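Local coordinates for protein alpha,alpha-trehalose-phosphate synthase (UDP-forming) (Burkholderia multivorans, PDB 5UOF) that belongs to glycosyltransferase family 20 and is built on the GT-B fold, in which two Rossmann-like domains are joined in one chain, at residues Ser396-Ala401 against Val411-Leu416; Gln285-Met290 against Asp421-Ala426. All blocks are in the same frame, centred on the assembly; numbering follows the deposited sequence. Where two conformers were deposited one is given.

In the fold
Contact 1 (396-401 with 411-416) lies where two neighbouring strands of the six-stranded parallel sheet run out into loops. Contact 2 (285-290 with 421-426) packs two helices beside that sheet, and the two centres are about 14 Å apart. Helix 416-428 ties them together, since it begins at the end of contact 1 and carries one side of contact 2. Val411 CG1 meets Ala422 CB at 3.5 Å, and Leu416 CD1 reaches Gln285 OE1 at 3.5 Å. Asp415 OD2 hydrogen-bonds the N of a bound serine, which lies about 7 Å from the side chain of Asn412 but about 13 Å from that of Ala286.

Contact 1 of 2, residues Ser396-Ala401 against Val411-Leu416; sequences SEFAGA and VNPYDL
Ser396 and Val411 form a parallel beta bridge at the ends of strands 392-396 and 409-411, and the loops beyond them pack side chain on side chain. Glu397 N donates to Val411 O (2.9 Å, 161° at the hydrogen), and the same oxygen receives a CA-H...O contact from Ser396. Both segments turn at once: Ser396 to Ala399 and Asn412 to Asp415 are type I turns. Ser396 OG accepts from Phe398 N in an ST turn and also hydrogen-bonds Pro369 O, and Asn412 OD1 accepts from Tyr414 N (3.0 Å) in an Asx turn. The Phe398 ring comes edge-on to this amide, CE2 lying 3.6 Å from Asn412 OD1 with the planes 84° apart, while its CD2 meets Pro413 CD at 3.8 Å. Glu397 CG, held between the backbone N and the carbonyl carbon (chi1 62°), sits over the centre of one Phe398 face. A water donates to Glu397 OE2 at 2.6 Å and accepts a weak bond from Asn412 ND2. Arg174 of the second subunit makes a salt bridge from NH2 to Glu397 OE1, and its backbone O accepts from Asn412 ND2. Val411 and Pro413 pack on Met419 of helix 416-428, which Asp415 caps at its N terminus.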
loop_
_atom_site.group_PDB
_atom_site.type_symbol
_atom_site.label_atom_id
_atom_site.label_comp_id
_atom_site.label_asym_id
_atom_site.label_seq_id
_atom_site.Cartn_x
_atom_site.Cartn_y
_atom_site.Cartn_z
ATOM N N SER A 396 -14.480 10.460 -2.247
ATOM C CA SER A 396 -13.077 10.060 -2.303
ATOM C C SER A 396 -12.756 9.339 -3.606
ATOM O O SER A 396 -13.487 8.439 -4.031
ATOM C CB SER A 396 -12.757 9.123 -1.139
ATOM O OG SER A 396 -11.496 8.489 -1.333
ATOM N N GLU A 397 -11.624 9.701 -4.214
ATOM C CA GLU A 397 -11.159 9.014 -5.410
ATOM C C GLU A 397 -10.747 7.574 -5.143
ATOM O O GLU A 397 -10.490 6.844 -6.102
ATOM C CB GLU A 397 -9.977 9.756 -6.027
ATOM C CG GLU A 397 -8.770 9.835 -5.134
ATOM C CD GLU A 397 -7.598 10.456 -5.865
ATOM O OE1 GLU A 397 -6.867 9.722 -6.563
ATOM O OE2 GLU A 397 -7.438 11.687 -5.766
ATOM N N PHE A 398 -10.629 7.170 -3.881
ATOM C CA PHE A 398 -10.277 5.794 -3.540
ATOM C C PHE A 398 -11.489 4.944 -3.202
ATOM O O PHE A 398 -11.323 3.806 -2.726
ATOM C CB PHE A 398 -9.307 5.768 -2.371
ATOM C CG PHE A 398 -8.037 6.547 -2.617
ATOM C CD1 PHE A 398 -7.105 6.103 -3.536
ATOM C CD2 PHE A 398 -7.788 7.718 -1.919
ATOM C CE1 PHE A 398 -5.928 6.814 -3.752
ATOM C CE2 PHE A 398 -6.622 8.437 -2.134
ATOM C CZ PHE A 398 -5.697 7.985 -3.044
ATOM N N ALA A 399 -12.691 5.468 -3.403
ATOM C CA ALA A 399 -13.906 4.661 -3.327
ATOM C C ALA A 399 -14.207 4.095 -4.706
ATOM O O ALA A 399 -14.072 4.789 -5.721
ATOM C CB ALA A 399 -15.087 5.493 -2.827
ATOM N N GLY A 400 -14.586 2.817 -4.748
ATOM C CA GLY A 400 -14.892 2.196 -6.026
ATOM C C GLY A 400 -15.940 2.952 -6.819
ATOM O O GLY A 400 -15.908 2.958 -8.055
ATOM N N ALA A 401 -16.881 3.594 -6.125
ATOM C CA ALA A 401 -17.968 4.302 -6.802
ATOM C C ALA A 401 -17.471 5.512 -7.588
ATOM O O ALA A 401 -18.193 6.000 -8.468
ATOM C CB ALA A 401 -19.024 4.746 -5.785
ATOM N N VAL A 411 -12.257 13.961 -4.510
ATOM C CA VAL A 411 -11.170 14.506 -3.703
ATOM C C VAL A 411 -10.244 13.392 -3.229
ATOM O O VAL A 411 -10.608 12.212 -3.163
ATOM C CB VAL A 411 -11.684 15.300 -2.486
ATOM C CG1 VAL A 411 -12.513 16.486 -2.949
ATOM C CG2 VAL A 411 -12.502 14.398 -1.571
ATOM N N ASN A 412 -9.036 13.797 -2.889
ATOM C CA ASN A 412 -8.085 12.918 -2.238
ATOM C C ASN A 412 -8.178 13.179 -0.742
ATOM O O ASN A 412 -7.803 14.271 -0.292
ATOM C CB ASN A 412 -6.671 13.197 -2.757
ATOM C CG ASN A 412 -5.636 12.219 -2.213
ATOM O OD1 ASN A 412 -5.750 11.750 -1.089
ATOM N ND2 ASN A 412 -4.603 11.932 -3.008
ATOM N N PRO A 413 -8.668 12.234 0.063
ATOM C CA PRO A 413 -8.887 12.522 1.492
ATOM C C PRO A 413 -7.606 12.722 2.285
ATOM O O PRO A 413 -7.680 13.210 3.424
ATOM C CB PRO A 413 -9.668 11.295 1.986
ATOM C CG PRO A 413 -9.282 10.196 1.043
ATOM C CD PRO A 413 -9.046 10.858 -0.298
ATOM N N TYR A 414 -6.439 12.399 1.722
ATOM C CA TYR A 414 -5.166 12.736 2.344
ATOM C C TYR A 414 -4.785 14.193 2.141
ATOM O O TYR A 414 -3.747 14.625 2.643
ATOM C CB TYR A 414 -4.065 11.839 1.798
ATOM C CG TYR A 414 -4.312 10.396 2.163
ATOM C CD1 TYR A 414 -3.896 9.897 3.393
ATOM C CD2 TYR A 414 -4.993 9.548 1.302
ATOM C CE1 TYR A 414 -4.122 8.583 3.745
ATOM C CE2 TYR A 414 -5.227 8.211 1.648
ATOM C CZ TYR A 414 -4.793 7.747 2.870
ATOM O OH TYR A 414 -5.003 6.441 3.233
ATOM N N ASP A 415 -5.601 14.951 1.428
ATOM C CA ASP A 415 -5.370 16.368 1.185
ATOM C C ASP A 415 -6.514 17.109 1.874
ATOM O O ASP A 415 -7.549 17.371 1.261
ATOM C CB ASP A 415 -5.313 16.619 -0.310
ATOM C CG ASP A 415 -4.936 18.041 -0.662
ATOM O OD1 ASP A 415 -4.943 18.923 0.229
ATOM O OD2 ASP A 415 -4.628 18.274 -1.850
ATOM N N LEU A 416 -6.331 17.439 3.156
ATOM C CA LEU A 416 -7.417 18.052 3.921
ATOM C C LEU A 416 -7.852 19.374 3.311
ATOM O O LEU A 416 -9.044 19.705 3.318
ATOM C CB LEU A 416 -7.005 18.265 5.378
ATOM C CG LEU A 416 -6.578 17.015 6.151
ATOM C CD1 LEU A 416 -6.205 17.386 7.579
ATOM C CD2 LEU A 416 -7.694 15.996 6.127
HETATM O O HOH W 1 -5.150 12.760 -6.236
#

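Contact 2 of 2, residues Gln285-Met290 against Asp421-Ala426; sequences QAFERM and DALERA
Glu288 OE2 takes salt bridges from both Arg330 and Arg334 of helix 314-335, on the flank of helix 280-293 turned away from this contact, while Ala286, Phe287 and Met290 of the same segment meet Leu423 and Glu424 of helix 416-428. No hydrogen bond joins the two segments. Their axes approach to 9.0 Å and cross at -63°; five residues touch, and 208 Å² is buried over both sides. Leu423 makes most of the contact from helix 416-428 (74 Å² against 25 Å² for Glu424). Its CG stands anti to the carbonyl carbon (chi1 -71°) and the branch continues extended, which carries CD1 against the backbone of the other helix, 3.8 Å from Phe287 CA. The same methyl lies 4.1 Å from Ala286 O, an oxygen already engaged by the helical bond from Met290 N, and it meets the edge of the Phe287 ring at CD1, 4.2 Å away. Met290 answers from its own helix, crossing Leu423 at about a right angle. Its SD approaches Leu423 CB at 3.6 Å, and its CG lies 3.8 Å from Glu424 CB; two conformers were modelled, so the sulfur contact and the other side-chain contacts of Met290, the right-angle crossing included, are less certain. Beneath the pair, Ala286 and Leu423 both rest on Tyr366 of strand 364-367. Two helices crossing steeply over one face of a parallel sheet, helix 280-293 serving as the crossover between strands 266-271 and 301-306, are characteristic of the Rossmann-like domains of GT-B glycosyltransferases.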
loop_
_atom_site.group_PDB
_atom_site.type_symbol
_atom_site.label_atom_id
_atom_site.label_comp_id
_atom_site.label_asym_id
_atom_site.label_seq_id
_atom_site.Cartn_x
_atom_site.Cartn_y
_atom_site.Cartn_z
ATOM N N GLN A 285 -11.677 16.945 10.300
ATOM C CA GLN A 285 -10.694 18.023 10.270
ATOM C C GLN A 285 -10.835 18.874 9.016
ATOM O O GLN A 285 -10.527 20.070 9.042
ATOM C CB GLN A 285 -9.273 17.455 10.372
ATOM C CG GLN A 285 -8.969 16.881 11.755
ATOM C CD GLN A 285 -7.527 16.431 11.904
ATOM O OE1 GLN A 285 -6.773 16.408 10.936
ATOM N NE2 GLN A 285 -7.140 16.068 13.128
ATOM N N ALA A 286 -11.254 18.275 7.905
ATOM C CA ALA A 286 -11.468 19.083 6.710
ATOM C C ALA A 286 -12.671 20.000 6.870
ATOM O O ALA A 286 -12.668 21.114 6.343
ATOM C CB ALA A 286 -11.632 18.186 5.488
ATOM N N PHE A 287 -13.710 19.550 7.582
ATOM C CA PHE A 287 -14.834 20.435 7.879
ATOM C C PHE A 287 -14.384 21.583 8.773
ATOM O O PHE A 287 -14.771 22.740 8.564
ATOM C CB PHE A 287 -15.954 19.628 8.541
ATOM C CG PHE A 287 -17.210 20.415 8.799
ATOM C CD1 PHE A 287 -17.993 20.862 7.749
ATOM C CD2 PHE A 287 -17.615 20.693 10.100
ATOM C CE1 PHE A 287 -19.161 21.592 7.995
ATOM C CE2 PHE A 287 -18.782 21.406 10.345
ATOM C CZ PHE A 287 -19.546 21.863 9.297
ATOM N N GLU A 288 -13.558 21.274 9.774
ATOM C CA GLU A 288 -12.974 22.309 10.619
ATOM C C GLU A 288 -12.194 23.317 9.786
ATOM O O GLU A 288 -12.346 24.529 9.957
ATOM C CB GLU A 288 -12.056 21.659 11.654
ATOM C CG GLU A 288 -11.295 22.652 12.516
ATOM C CD GLU A 288 -10.168 22.001 13.303
ATOM O OE1 GLU A 288 -9.850 20.812 13.044
ATOM O OE2 GLU A 288 -9.602 22.686 14.182
ATOM N N ARG A 289 -11.357 22.819 8.873
ATOM C CA ARG A 289 -10.542 23.687 8.032
ATOM C C ARG A 289 -11.418 24.569 7.159
ATOM O O ARG A 289 -11.126 25.750 6.970
ATOM C CB ARG A 289 -9.599 22.839 7.176
ATOM C CG ARG A 289 -8.605 23.630 6.359
ATOM C CD ARG A 289 -7.452 22.738 5.870
ATOM N NE ARG A 289 -6.633 22.222 6.968
ATOM C CZ ARG A 289 -5.468 21.595 6.805
ATOM N NH1 ARG A 289 -4.979 21.396 5.588
ATOM N NH2 ARG A 289 -4.789 21.162 7.856
ATOM N N MET A 290 -12.516 24.025 6.632
ATOM C CA MET A 290 -13.410 24.859 5.839
ATOM C C MET A 290 -13.989 25.994 6.678
ATOM O O MET A 290 -14.050 27.140 6.226
ATOM C CB MET A 290 -14.523 24.007 5.234
ATOM C CG MET A 290 -15.269 24.727 4.127
ATOM S SD MET A 290 -16.998 24.256 4.124
ATOM C CE MET A 290 -17.569 25.049 5.627
ATOM N N ASP A 421 -11.841 22.713 0.541
ATOM C CA ASP A 421 -12.243 23.513 -0.612
ATOM C C ASP A 421 -13.446 22.889 -1.314
ATOM O O ASP A 421 -14.325 23.604 -1.807
ATOM C CB ASP A 421 -11.084 23.652 -1.604
ATOM C CG ASP A 421 -9.929 24.495 -1.070
ATOM O OD1 ASP A 421 -10.095 25.235 -0.071
ATOM O OD2 ASP A 421 -8.842 24.418 -1.677
ATOM N N ALA A 422 -13.488 21.555 -1.391
ATOM C CA ALA A 422 -14.609 20.886 -2.053
ATOM C C ALA A 422 -15.901 21.059 -1.267
ATOM O O ALA A 422 -16.970 21.261 -1.854
ATOM C CB ALA A 422 -14.300 19.402 -2.247
ATOM N N LEU A 423 -15.822 20.999 0.062
ATOM C CA LEU A 423 -16.997 21.283 0.881
ATOM C C LEU A 423 -17.510 22.697 0.635
ATOM O O LEU A 423 -18.719 22.913 0.467
ATOM C CB LEU A 423 -16.666 21.095 2.357
ATOM C CG LEU A 423 -16.449 19.648 2.851
ATOM C CD1 LEU A 423 -15.890 19.688 4.258
ATOM C CD2 LEU A 423 -17.747 18.839 2.817
ATOM N N GLU A 424 -16.600 23.684 0.628
ATOM C CA GLU A 424 -17.026 25.060 0.395
ATOM C C GLU A 424 -17.647 25.210 -0.989
ATOM O O GLU A 424 -18.688 25.860 -1.145
ATOM C CB GLU A 424 -15.842 26.012 0.559
ATOM C CG GLU A 424 -16.240 27.479 0.425
ATOM C CD GLU A 424 -15.054 28.420 0.569
ATOM O OE1 GLU A 424 -13.931 27.934 0.831
ATOM O OE2 GLU A 424 -15.250 29.645 0.416
ATOM N N ARG A 425 -17.031 24.593 -1.999
ATOM C CA ARG A 425 -17.567 24.663 -3.350
ATOM C C ARG A 425 -18.932 23.991 -3.428
ATOM O O ARG A 425 -19.865 24.517 -4.048
ATOM C CB ARG A 425 -16.604 24.001 -4.329
ATOM C CG ARG A 425 -17.123 24.014 -5.739
ATOM C CD ARG A 425 -16.083 23.600 -6.753
ATOM N NE ARG A 425 -16.680 23.525 -8.081
ATOM C CZ ARG A 425 -16.109 22.942 -9.121
ATOM N NH1 ARG A 425 -14.898 22.383 -8.998
ATOM N NH2 ARG A 425 -16.755 22.921 -10.280
ATOM N N ALA A 426 -19.063 22.829 -2.789
ATOM C CA ALA A 426 -20.340 22.116 -2.780
ATOM C C ALA A 426 -21.449 22.956 -2.148
ATOM O O ALA A 426 -22.578 22.997 -2.656
ATOM C CB ALA A 426 -20.178 20.797 -2.029
#